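Local coordinates for protein endonuclease and methylase LlaGI (Lactococcus lactis, PDB 5FFJ) that acts as a Type ISP restriction-modification enzyme, recognising a DNA sequence and combining methyltransferase and helicase-like ATPase parts, here with its nuclease deleted, at residues Tyr1241-His1245 with Leu1280-His1284; Tyr1323-Ile1329 with Ile1378-Leu1383. All coordinates share one frame; numbering follows the deposited sequence.

Interaction 1. Residues Tyr1241-His1245 with Leu1280-His1284; sequences YGVLH and LSDLH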
# COMPACT_ATOMS: atom_id res chain seq x y z
N TYR A 1241 39.10 -3.46 20.86
CA TYR A 1241 38.42 -4.57 20.19
C TYR A 1241 38.25 -5.75 21.13
O TYR A 1241 37.25 -6.47 21.06
CB TYR A 1241 39.21 -5.00 18.95
CG TYR A 1241 38.37 -5.77 17.95
CD1 TYR A 1241 37.19 -5.24 17.45
CD2 TYR A 1241 38.77 -7.01 17.48
CE1 TYR A 1241 36.42 -5.93 16.54
CE2 TYR A 1241 38.01 -7.71 16.56
CZ TYR A 1241 36.84 -7.16 16.09
OH TYR A 1241 36.09 -7.86 15.18
N GLY A 1242 39.22 -5.95 22.02
CA GLY A 1242 39.13 -7.00 23.02
C GLY A 1242 38.00 -6.73 23.99
O GLY A 1242 37.19 -7.61 24.28
N VAL A 1243 37.94 -5.50 24.50
CA VAL A 1243 36.94 -5.13 25.50
C VAL A 1243 35.51 -5.21 24.96
O VAL A 1243 34.59 -5.61 25.67
CB VAL A 1243 37.19 -3.70 26.03
CG1 VAL A 1243 36.03 -3.22 26.89
CG2 VAL A 1243 38.49 -3.65 26.83
N LEU A 1244 35.33 -4.83 23.70
CA LEU A 1244 34.00 -4.84 23.10
C LEU A 1244 33.44 -6.26 22.96
O LEU A 1244 32.25 -6.43 22.69
CB LEU A 1244 34.02 -4.16 21.72
CG LEU A 1244 34.33 -2.66 21.67
CD1 LEU A 1244 34.13 -2.15 20.25
CD2 LEU A 1244 33.46 -1.87 22.64
N HIS A 1245 34.29 -7.26 23.14
CA HIS A 1245 33.87 -8.65 23.06
C HIS A 1245 33.59 -9.26 24.43
O HIS A 1245 33.03 -10.35 24.53
CB HIS A 1245 34.92 -9.49 22.34
CG HIS A 1245 34.83 -9.43 20.84
ND1 HIS A 1245 35.56 -8.53 20.09
CD2 HIS A 1245 34.10 -10.15 19.96
CE1 HIS A 1245 35.28 -8.70 18.81
NE2 HIS A 1245 34.40 -9.68 18.71
N LEU A 1280 41.33 -12.19 17.72
CA LEU A 1280 39.99 -11.97 17.18
C LEU A 1280 40.07 -11.22 15.85
O LEU A 1280 39.41 -11.60 14.88
CB LEU A 1280 39.14 -11.18 18.17
CG LEU A 1280 38.59 -11.98 19.36
CD1 LEU A 1280 38.08 -11.04 20.43
CD2 LEU A 1280 37.48 -12.90 18.90
N SER A 1281 40.87 -10.15 15.82
CA SER A 1281 41.06 -9.37 14.60
C SER A 1281 41.65 -10.24 13.50
O SER A 1281 41.17 -10.23 12.37
CB SER A 1281 41.96 -8.17 14.87
OG SER A 1281 42.25 -7.49 13.66
N ASP A 1282 42.70 -10.97 13.84
CA ASP A 1282 43.38 -11.84 12.89
C ASP A 1282 42.40 -12.85 12.30
O ASP A 1282 42.45 -13.16 11.11
CB ASP A 1282 44.54 -12.57 13.56
CG ASP A 1282 45.68 -12.86 12.60
OD1 ASP A 1282 46.48 -11.94 12.33
OD2 ASP A 1282 45.78 -14.02 12.13
N LEU A 1283 41.50 -13.34 13.15
CA LEU A 1283 40.50 -14.32 12.74
C LEU A 1283 39.44 -13.70 11.84
O LEU A 1283 39.06 -14.29 10.82
CB LEU A 1283 39.83 -14.93 13.97
CG LEU A 1283 38.86 -16.07 13.70
CD1 LEU A 1283 39.60 -17.33 13.28
CD2 LEU A 1283 37.99 -16.33 14.92
N HIS A 1284 38.95 -12.52 12.21
CA HIS A 1284 37.83 -11.90 11.53
C HIS A 1284 38.23 -11.24 10.21
O HIS A 1284 37.38 -10.96 9.37
CB HIS A 1284 37.17 -10.87 12.44
CG HIS A 1284 36.55 -11.46 13.67
ND1 HIS A 1284 36.28 -10.73 14.80
CD2 HIS A 1284 36.15 -12.73 13.93
CE1 HIS A 1284 35.74 -11.51 15.71
NE2 HIS A 1284 35.65 -12.73 15.21
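Tyr1241 reaches obliquely across from helix 1234-1243 to the edge of the His1284 imidazole on helix 1270-1285, where its OH hydrogen-bonds His1284 ND1 (2.9 Å). The phenol gets there because its CG lies anti to the backbone N (chi1 -160°). Its ring edge, at CE2, lies 3.8 Å from Ser1281 N, and CE2 also packs against Leu1280 CB at 4.0 Å. His1245 and Leu1280 point at each other from opposite directions, Leu1280 CD1 sitting over one imidazole face, a CH-pi contact 3.8 Å from the ring centroid. The imidazole is fixed by a nearly straight hydrogen bond from His1245 ND1 to Tyr1241 O, which lies in the imidazole plane (2.8 Å, 174°). With ND1 so tethered, His1245 CE1 rests over the Tyr1241 ring, and His1245 NE2 lies 3.8 Å from His1284 CE1, at the edge of the His1284 ring, the two imidazole planes inclined at 38°. Tyr1241 OH also bonds Ile1196 N of the adjacent sheet, and His1284 NE2 bonds Thr1392 OG1 on helix 1377-1398. Tyr1241 OH and both nitrogens of His1284 are thus bonded within this buried contact, and with His1245 NE2 4.5 Å from His1284 ND1, charging both imidazoles together would probably be disfavoured.

Interaction 2. Residues Tyr1323-Ile1329 with Ile1378-Leu1383; sequences YNESITI and ILNLLL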
# COMPACT_ATOMS: atom_id res chain seq x y z
N TYR A 1323 24.00 -26.72 0.38
CA TYR A 1323 24.63 -25.70 -0.44
C TYR A 1323 23.88 -25.59 -1.76
O TYR A 1323 23.50 -24.50 -2.20
CB TYR A 1323 26.10 -26.02 -0.68
CG TYR A 1323 26.82 -24.98 -1.52
CD1 TYR A 1323 26.87 -25.09 -2.90
CD2 TYR A 1323 27.45 -23.89 -0.92
CE1 TYR A 1323 27.52 -24.14 -3.67
CE2 TYR A 1323 28.11 -22.94 -1.69
CZ TYR A 1323 28.14 -23.07 -3.06
OH TYR A 1323 28.79 -22.13 -3.82
N ASN A 1324 23.68 -26.74 -2.40
CA ASN A 1324 22.84 -26.84 -3.58
C ASN A 1324 22.38 -28.28 -3.74
O ASN A 1324 22.58 -29.10 -2.86
CB ASN A 1324 23.59 -26.35 -4.82
CG ASN A 1324 24.90 -27.08 -5.04
OD1 ASN A 1324 25.25 -28.00 -4.30
ND2 ASN A 1324 25.65 -26.66 -6.06
N GLU A 1325 21.77 -28.58 -4.88
CA GLU A 1325 21.25 -29.92 -5.11
C GLU A 1325 22.37 -30.93 -5.39
O GLU A 1325 22.10 -32.11 -5.64
CB GLU A 1325 20.25 -29.91 -6.27
CG GLU A 1325 18.98 -29.12 -5.96
CD GLU A 1325 18.04 -29.05 -7.14
OE1 GLU A 1325 18.43 -29.47 -8.25
OE2 GLU A 1325 16.90 -28.57 -6.96
N SER A 1326 23.61 -30.47 -5.32
CA SER A 1326 24.78 -31.34 -5.46
C SER A 1326 25.53 -31.48 -4.14
O SER A 1326 25.83 -32.59 -3.70
CB SER A 1326 25.72 -30.80 -6.54
OG SER A 1326 25.09 -30.77 -7.80
N ILE A 1327 25.82 -30.35 -3.51
CA ILE A 1327 26.65 -30.32 -2.31
C ILE A 1327 25.82 -30.11 -1.04
O ILE A 1327 24.86 -29.34 -1.03
CB ILE A 1327 27.71 -29.20 -2.39
CG1 ILE A 1327 28.47 -29.28 -3.71
CG2 ILE A 1327 28.68 -29.29 -1.20
CD1 ILE A 1327 29.41 -28.12 -3.96
N THR A 1328 26.20 -30.82 0.02
CA THR A 1328 25.59 -30.64 1.34
C THR A 1328 26.68 -30.69 2.42
O THR A 1328 27.72 -31.33 2.24
CB THR A 1328 24.53 -31.71 1.65
OG1 THR A 1328 25.16 -32.97 1.92
CG2 THR A 1328 23.56 -31.87 0.48
N ILE A 1329 26.42 -30.02 3.54
CA ILE A 1329 27.36 -29.96 4.65
C ILE A 1329 26.69 -30.54 5.89
O ILE A 1329 25.60 -30.11 6.27
CB ILE A 1329 27.81 -28.51 4.93
CG1 ILE A 1329 28.39 -27.87 3.67
CG2 ILE A 1329 28.84 -28.48 6.05
CD1 ILE A 1329 27.36 -27.19 2.79
N ILE A 1378 32.55 -19.39 -2.15
CA ILE A 1378 31.43 -19.28 -1.22
C ILE A 1378 31.37 -20.51 -0.33
O ILE A 1378 31.07 -20.41 0.86
CB ILE A 1378 30.09 -19.12 -1.96
CG1 ILE A 1378 30.20 -18.05 -3.05
CG2 ILE A 1378 28.99 -18.75 -0.97
CD1 ILE A 1378 28.93 -17.84 -3.86
N LEU A 1379 31.66 -21.68 -0.90
CA LEU A 1379 31.72 -22.91 -0.13
C LEU A 1379 32.85 -22.84 0.89
O LEU A 1379 32.67 -23.18 2.05
CB LEU A 1379 31.89 -24.12 -1.05
CG LEU A 1379 31.80 -25.50 -0.40
CD1 LEU A 1379 30.46 -25.70 0.29
CD2 LEU A 1379 32.02 -26.58 -1.45
N ASN A 1380 34.02 -22.39 0.44
CA ASN A 1380 35.14 -22.15 1.34
C ASN A 1380 34.79 -21.13 2.42
O ASN A 1380 35.13 -21.30 3.59
CB ASN A 1380 36.37 -21.65 0.57
CG ASN A 1380 37.07 -22.76 -0.19
OD1 ASN A 1380 37.08 -23.92 0.24
ND2 ASN A 1380 37.66 -22.41 -1.32
N LEU A 1381 34.10 -20.06 2.00
CA LEU A 1381 33.72 -19.00 2.92
C LEU A 1381 32.79 -19.53 4.01
O LEU A 1381 33.03 -19.28 5.19
CB LEU A 1381 33.04 -17.86 2.15
CG LEU A 1381 32.36 -16.77 2.98
CD1 LEU A 1381 33.37 -16.05 3.87
CD2 LEU A 1381 31.66 -15.78 2.07
N LEU A 1382 31.76 -20.25 3.60
CA LEU A 1382 30.80 -20.82 4.55
C LEU A 1382 31.51 -21.67 5.60
O LEU A 1382 31.36 -21.44 6.80
CB LEU A 1382 29.75 -21.66 3.82
CG LEU A 1382 28.88 -22.55 4.71
CD1 LEU A 1382 27.99 -21.71 5.62
CD2 LEU A 1382 28.05 -23.50 3.87
N LEU A 1383 32.27 -22.65 5.12
CA LEU A 1383 32.98 -23.56 6.00
C LEU A 1383 33.87 -22.79 6.98
O LEU A 1383 33.89 -23.10 8.17
CB LEU A 1383 33.82 -24.54 5.18
CG LEU A 1383 33.06 -25.53 4.31
CD1 LEU A 1383 34.03 -26.39 3.50
CD2 LEU A 1383 32.14 -26.41 5.14
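Tyr1323 pushes a polar hydroxyl into an otherwise apolar contact: its OH lies 3.8 Å from Ile1378 CB, yet its hydrogen bond goes to Tyr1305 O, outside the helix it touches. A chi1 of -179° turns the ring away from the backbone N and out from the loop toward helix 1377-1398. It crosses Ile1378 at about a right angle and slants past Leu1379, whose CD1 comes within 3.7 Å of Tyr1323 CD2, while Tyr1323 CE2 approaches Leu1379 N at 3.8 Å. The other branch of Leu1379, CD2, meets Ile1327 CD1 tip to tip at 3.9 Å, and the leucine is thereby wedged between loop and strand. Further along, Ile1329 divides its branches: CD1 reaches Leu1382 CD2 head-on at 3.9 Å, and CG2 lies 4.0 Å from Leu1383 CD2. Strand and helix segments run nearly parallel, at 8°, with axes 11.3 Å apart. Asn1324 shapes the intervening turn as an Asx motif, its OD1 accepting from Ile1327 N. Replacing Tyr1323 with a serine would probably open a gap beside Leu1379 CD1 and leave Tyr1305 O without its hydroxyl mate. Apart from that one anchored hydroxyl, the interface relies on branched aliphatic groups and one ring, so shape and exclusion of water, rather than polar pairing, should hold the small antiparallel sheet on the helix.

Overall arrangement
Both interactions fall in the C-terminal specificity domain, and helix 1377-1398 ties them together. In interaction 2 its first turns pack against the small sheet of strands 1297-1300, 1321-1322 and 1327-1330; near its other end Thr1392 and Leu1395 touch the helix 1270-1285 that takes part in interaction 1. The centres lie 27 Å apart and the nearest atoms about 8 Å apart, and both segments of interaction 1 precede those of interaction 2 in the sequence. Neither reaches the bound DNA: the nearest atoms stand about 16 Å away for interaction 1 and about 11 Å for interaction 2. Both are therefore internal packing of the domain thought to read the DNA sequence.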